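PDB 4PEV: membrane lipoprotein family protein from Aeropyrum pernix, which probably serves as the membrane-attached solute-binding component of an ABC transporter, and binds the nucleoside adenosine between its two lobes. Local coordinates for residues G188-M193 and T238-M243; R200-Y205 and V220-T225. All blocks are in the same frame, centred on the assembly; numbering follows the deposited sequence.

Contact 1: G188-M193 and T238-M243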
loop_
_atom_site.group_PDB
_atom_site.type_symbol
_atom_site.label_atom_id
_atom_site.label_comp_id
_atom_site.label_asym_id
_atom_site.label_seq_id
_atom_site.Cartn_x
_atom_site.Cartn_y
_atom_site.Cartn_z
ATOM N N GLY C 188 -13.608 7.246 -0.210
ATOM C CA GLY C 188 -13.689 6.162 0.745
ATOM C C GLY C 188 -12.442 5.329 0.763
ATOM O O GLY C 188 -11.561 5.499 -0.075
ATOM N N ALA C 189 -12.372 4.438 1.744
ATOM C CA ALA C 189 -11.291 3.468 1.821
ATOM C C ALA C 189 -11.748 2.283 2.625
ATOM O O ALA C 189 -12.374 2.456 3.665
ATOM C CB ALA C 189 -10.062 4.076 2.470
ATOM N N VAL C 190 -11.452 1.087 2.123
ATOM C CA VAL C 190 -11.674 -0.137 2.861
ATOM C C VAL C 190 -10.305 -0.577 3.326
ATOM O O VAL C 190 -9.433 -0.868 2.498
ATOM C CB VAL C 190 -12.314 -1.241 1.996
ATOM C CG1 VAL C 190 -12.523 -2.504 2.832
ATOM C CG2 VAL C 190 -13.629 -0.754 1.392
ATOM N N ALA C 191 -10.125 -0.606 4.647
ATOM C CA ALA C 191 -8.819 -0.842 5.245
ATOM C C ALA C 191 -8.785 -2.189 5.921
ATOM O O ALA C 191 -9.832 -2.765 6.225
ATOM C CB ALA C 191 -8.496 0.249 6.246
ATOM N N GLY C 192 -7.575 -2.689 6.141
ATOM C CA GLY C 192 -7.380 -3.946 6.845
ATOM C C GLY C 192 -7.334 -3.707 8.337
ATOM O O GLY C 192 -8.288 -3.206 8.919
HETATM N N MSE C 193 -6.206 -4.041 8.952
HETATM C CA MSE C 193 -6.072 -3.965 10.404
HETATM C C MSE C 193 -5.690 -2.593 10.869
HETATM O O MSE C 193 -5.012 -1.836 10.158
HETATM C CB MSE C 193 -4.983 -4.913 10.878
HETATM C CG MSE C 193 -5.272 -6.359 10.509
HETATM SE SE MSE C 193 -3.836 -7.487 11.264
HETATM C CE MSE C 193 -4.603 -7.595 13.092
ATOM N N THR C 238 -18.540 -6.965 1.328
ATOM C CA THR C 238 -19.708 -6.503 2.095
ATOM C C THR C 238 -19.475 -5.109 2.646
ATOM O O THR C 238 -20.384 -4.281 2.636
ATOM C CB THR C 238 -20.097 -7.417 3.281
ATOM O OG1 THR C 238 -19.011 -7.498 4.213
ATOM C CG2 THR C 238 -20.469 -8.797 2.811
ATOM N N THR C 239 -18.270 -4.847 3.136
ATOM C CA THR C 239 -17.949 -3.513 3.620
ATOM C C THR C 239 -18.216 -2.480 2.530
ATOM O O THR C 239 -18.884 -1.480 2.782
ATOM C CB THR C 239 -16.483 -3.384 4.070
ATOM O OG1 THR C 239 -16.184 -4.401 5.030
ATOM C CG2 THR C 239 -16.228 -2.001 4.686
ATOM N N ALA C 240 -17.710 -2.753 1.324
ATOM C CA ALA C 240 -17.853 -1.859 0.171
ATOM C C ALA C 240 -19.294 -1.671 -0.250
ATOM O O ALA C 240 -19.675 -0.568 -0.602
ATOM C CB ALA C 240 -17.039 -2.361 -1.007
ATOM N N GLU C 241 -20.092 -2.738 -0.223
ATOM C CA GLU C 241 -21.511 -2.647 -0.604
ATOM C C GLU C 241 -22.312 -1.749 0.326
ATOM O O GLU C 241 -23.210 -1.035 -0.121
ATOM C CB GLU C 241 -22.161 -4.020 -0.600
ATOM C CG GLU C 241 -21.804 -4.895 -1.780
ATOM C CD GLU C 241 -22.155 -6.356 -1.544
ATOM O OE1 GLU C 241 -22.721 -6.692 -0.473
ATOM O OE2 GLU C 241 -21.846 -7.178 -2.435
ATOM N N GLN C 242 -22.012 -1.823 1.621
ATOM C CA GLN C 242 -22.593 -0.907 2.594
ATOM C C GLN C 242 -22.234 0.512 2.233
ATOM O O GLN C 242 -23.120 1.358 2.118
ATOM C CB GLN C 242 -22.118 -1.209 4.014
ATOM C CG GLN C 242 -23.229 -1.718 4.917
ATOM C CD GLN C 242 -22.723 -2.638 6.014
ATOM O OE1 GLN C 242 -22.929 -2.384 7.206
ATOM N NE2 GLN C 242 -22.058 -3.721 5.616
HETATM N N MSE C 243 -20.940 0.754 2.020
HETATM C CA MSE C 243 -20.435 2.092 1.672
HETATM C C MSE C 243 -21.050 2.696 0.433
HETATM O O MSE C 243 -21.279 3.895 0.370
HETATM C CB MSE C 243 -18.922 2.032 1.529
HETATM C CG MSE C 243 -18.282 2.380 2.861
HETATM SE SE MSE C 243 -16.504 1.547 3.009
HETATM C CE MSE C 243 -15.394 2.763 1.925
#

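Contact 2: R200-Y205 and V220-T225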
loop_
_atom_site.group_PDB
_atom_site.type_symbol
_atom_site.label_atom_id
_atom_site.label_comp_id
_atom_site.label_asym_id
_atom_site.label_seq_id
_atom_site.Cartn_x
_atom_site.Cartn_y
_atom_site.Cartn_z
ATOM N N ARG C 200 -0.722 5.840 8.898
ATOM C CA ARG C 200 -0.087 6.749 7.957
ATOM C C ARG C 200 -0.876 6.904 6.658
ATOM O O ARG C 200 -0.968 8.014 6.122
ATOM C CB ARG C 200 1.343 6.300 7.663
ATOM C CG ARG C 200 2.220 6.338 8.898
ATOM C CD ARG C 200 3.710 6.313 8.588
ATOM N NE ARG C 200 4.228 4.961 8.440
ATOM C CZ ARG C 200 4.347 4.098 9.437
ATOM N NH1 ARG C 200 3.972 4.439 10.666
ATOM N NH2 ARG C 200 4.841 2.885 9.203
ATOM N N PHE C 201 -1.438 5.800 6.158
ATOM C CA PHE C 201 -2.319 5.855 4.988
ATOM C C PHE C 201 -3.492 6.757 5.313
ATOM O O PHE C 201 -3.743 7.719 4.601
ATOM C CB PHE C 201 -2.850 4.462 4.570
ATOM C CG PHE C 201 -1.893 3.662 3.713
ATOM C CD1 PHE C 201 -1.687 3.989 2.383
ATOM C CD2 PHE C 201 -1.209 2.562 4.233
ATOM C CE1 PHE C 201 -0.818 3.241 1.591
ATOM C CE2 PHE C 201 -0.337 1.821 3.448
ATOM C CZ PHE C 201 -0.144 2.156 2.125
ATOM N N HIS C 202 -4.194 6.440 6.402
ATOM C CA HIS C 202 -5.394 7.172 6.782
ATOM C C HIS C 202 -5.095 8.655 6.851
ATOM O O HIS C 202 -5.705 9.447 6.136
ATOM C CB HIS C 202 -5.947 6.687 8.120
ATOM C CG HIS C 202 -7.282 7.268 8.461
ATOM N ND1 HIS C 202 -7.937 6.975 9.635
ATOM C CD2 HIS C 202 -8.087 8.126 7.787
ATOM C CE1 HIS C 202 -9.095 7.617 9.667
ATOM N NE2 HIS C 202 -9.206 8.328 8.561
ATOM N N ILE C 203 -4.143 9.032 7.688
ATOM C CA ILE C 203 -3.757 10.433 7.820
ATOM C C ILE C 203 -3.458 11.086 6.477
ATOM O O ILE C 203 -3.881 12.199 6.235
ATOM C CB ILE C 203 -2.523 10.579 8.735
ATOM C CG1 ILE C 203 -2.942 10.402 10.194
ATOM C CG2 ILE C 203 -1.826 11.920 8.523
ATOM C CD1 ILE C 203 -1.769 10.237 11.131
ATOM N N GLY C 204 -2.710 10.413 5.621
ATOM C CA GLY C 204 -2.327 11.003 4.344
ATOM C C GLY C 204 -3.502 11.141 3.397
ATOM O O GLY C 204 -3.581 12.094 2.630
ATOM N N TYR C 205 -4.418 10.184 3.460
ATOM C CA TYR C 205 -5.549 10.145 2.561
ATOM C C TYR C 205 -6.517 11.261 2.906
ATOM O O TYR C 205 -6.969 11.972 2.023
ATOM C CB TYR C 205 -6.222 8.765 2.629
ATOM C CG TYR C 205 -7.359 8.538 1.650
ATOM C CD1 TYR C 205 -7.182 8.723 0.274
ATOM C CD2 TYR C 205 -8.610 8.111 2.094
ATOM C CE1 TYR C 205 -8.219 8.499 -0.628
ATOM C CE2 TYR C 205 -9.652 7.880 1.198
ATOM C CZ TYR C 205 -9.448 8.076 -0.158
ATOM O OH TYR C 205 -10.488 7.858 -1.026
ATOM N N VAL C 220 -16.000 17.593 -0.106
ATOM C CA VAL C 220 -16.056 16.162 -0.379
ATOM C C VAL C 220 -15.798 15.420 0.915
ATOM O O VAL C 220 -14.770 15.631 1.549
ATOM C CB VAL C 220 -14.981 15.719 -1.404
ATOM C CG1 VAL C 220 -14.931 14.199 -1.517
ATOM C CG2 VAL C 220 -15.212 16.353 -2.775
ATOM N N GLU C 221 -16.715 14.538 1.295
ATOM C CA GLU C 221 -16.565 13.756 2.519
ATOM C C GLU C 221 -15.786 12.470 2.286
ATOM O O GLU C 221 -15.712 11.991 1.160
ATOM C CB GLU C 221 -17.924 13.432 3.085
ATOM C CG GLU C 221 -18.675 14.687 3.452
ATOM C CD GLU C 221 -19.958 14.401 4.201
ATOM O OE1 GLU C 221 -20.452 13.246 4.160
ATOM O OE2 GLU C 221 -20.474 15.348 4.829
HETATM N N MSE C 222 -15.199 11.932 3.357
HETATM C CA MSE C 222 -14.381 10.723 3.272
HETATM C C MSE C 222 -14.739 9.761 4.372
HETATM O O MSE C 222 -14.841 10.133 5.534
HETATM C CB MSE C 222 -12.889 11.038 3.335
HETATM C CG MSE C 222 -12.045 9.862 2.818
HETATM SE SE MSE C 222 -11.477 8.574 4.230
HETATM C CE MSE C 222 -10.083 9.684 5.075
ATOM N N VAL C 223 -14.926 8.503 3.995
ATOM C CA VAL C 223 -15.315 7.456 4.925
ATOM C C VAL C 223 -14.264 6.374 4.907
ATOM O O VAL C 223 -13.995 5.764 3.868
ATOM C CB VAL C 223 -16.665 6.842 4.546
ATOM C CG1 VAL C 223 -17.006 5.669 5.471
ATOM C CG2 VAL C 223 -17.737 7.933 4.575
ATOM N N TRP C 224 -13.676 6.145 6.072
ATOM C CA TRP C 224 -12.607 5.187 6.236
ATOM C C TRP C 224 -13.095 4.070 7.133
ATOM O O TRP C 224 -13.521 4.327 8.248
ATOM C CB TRP C 224 -11.425 5.878 6.872
ATOM C CG TRP C 224 -10.288 5.001 7.124
ATOM C CD1 TRP C 224 -10.140 4.125 8.156
ATOM C CD2 TRP C 224 -9.098 4.916 6.347
ATOM N NE1 TRP C 224 -8.919 3.508 8.078
ATOM C CE2 TRP C 224 -8.258 3.971 6.973
ATOM C CE3 TRP C 224 -8.661 5.543 5.178
ATOM C CZ2 TRP C 224 -7.004 3.629 6.467
ATOM C CZ3 TRP C 224 -7.414 5.211 4.680
ATOM C CH2 TRP C 224 -6.596 4.260 5.329
ATOM N N THR C 225 -13.035 2.836 6.639
ATOM C CA THR C 225 -13.452 1.664 7.396
ATOM C C THR C 225 -12.338 0.623 7.556
ATOM O O THR C 225 -11.865 0.027 6.570
ATOM C CB THR C 225 -14.663 0.993 6.731
ATOM O OG1 THR C 225 -15.634 1.995 6.420
ATOM C CG2 THR C 225 -15.283 -0.060 7.659
#

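Contact 1: G188-M193 and T238-M243
With chi1 at -180°, V190 sets CG1 anti to its backbone N and CG2 anti to its carbonyl carbon, so that its two methyls meet different residues of the helix, while the bend at chi3 (79°) of M243, a selenomethionine, folds CE back toward the strand. The setting is the Rossmann-like lobe of a type I periplasmic-binding-protein fold. Helix 233-245 is the crossover between strands 222-226 and 248-254, and on its way it covers strand 186-191, which lies between them in the sheet. Segments 188-191 and 238-243 run nearly antiparallel, at 159°, with their axes 9.2 Å apart at closest approach.

V190 carries the packing from the sheet side. Its CG1 touches CG2 of T239 at 4.2 Å, whereas its CG2 faces the next part of the helix, lying 4.0 Å from CE of M243 and 4.5 Å from CB of A240. T239 thus offers its methyl to the strand, and its OG1 is hydrogen-bonded to O of L235 one turn back. No hydrogen bond joins the two segments: the interface is an apolar layer of methyl groups. M262 of helix 258-271 joins it by touching both V190 and A240, and A265 of the same helix touches A240. A189 directs its CB away from this helix; its side chain is about 10 Å from the bound adenosine, and the contact is plain buried packing. At G188 the backbone itself is the surface, with CA 4.0 Å from CE of M243; that same methyl carbon reaches the neighbouring residue as well, 3.5 Å from A189 N.

Contact 2: R200-Y205 and V220-T225
H202 and W224 lie flat against each other in a face-to-face stack, the imidazole over the five-membered ring of the indole with centroids 3.8 Å apart and planes only 7° from parallel. The pair fastens the beta-alpha-beta unit formed by strand 186-191, helix 196-214 and strand 222-226, where the helix packs almost exactly antiparallel to the second strand (175°). Both have CG anti to the backbone N (chi1 -172° in H202), and the two side chains cross with CG of H202 3.6 Å above the indole plane. CB of H202 sits 3.6 Å from the centroid of the indole six-membered ring, a CH-pi contact over its face. The rotation of the imidazole is further fixed by a hydrogen bond between ND1 and OH of Y404, from the C-terminal part of the chain.

Other groups meet the aromatic pair at its rims. CB of F201 touches the indole edge at CH2, 3.8 Å away, while the F201 ring leads off to line the adenosine pocket. Y205 brings CD2 to another part of the indole rim, 4.0 Å from CE3 of W224. An alanine in place of W224 would probably leave the H202 imidazole without its stacking partner and open a gap between helix and strand, with the CB of A189 also losing its cover.

M222, a selenomethionine, fills the angle between H202 and Y205. Its selenium approaches the phenol obliquely in a Met-aromatic contact, SE 4.7 Å from the ring centroid, and its methyl CE closes on the imidazole edge, 3.7 Å from CD2 of H202.

Contacts 1 and 2 have centres about 12 Å apart and serve neighbouring strands, 186-191 and 222-226, of one sheet. Along the chain both segments of contact 2 fall between the two segments of contact 1: strand 186-191, helix 196-214, strand 222-226 and helix 233-245 follow in that order. The two helices cover opposite faces of the sheet, as expected where the order of strands switches from one side of the first strand to the other, here 2-1-3. Successive residues V190 and A189 face the two helices in turn. A probable hydrogen bond from A191 N to T225 O ties the two strands, a weak one from Y205 OH to G188 O also joins the contacts, and F201 in contact 2 takes this side of the lobe to the adenosine pocket.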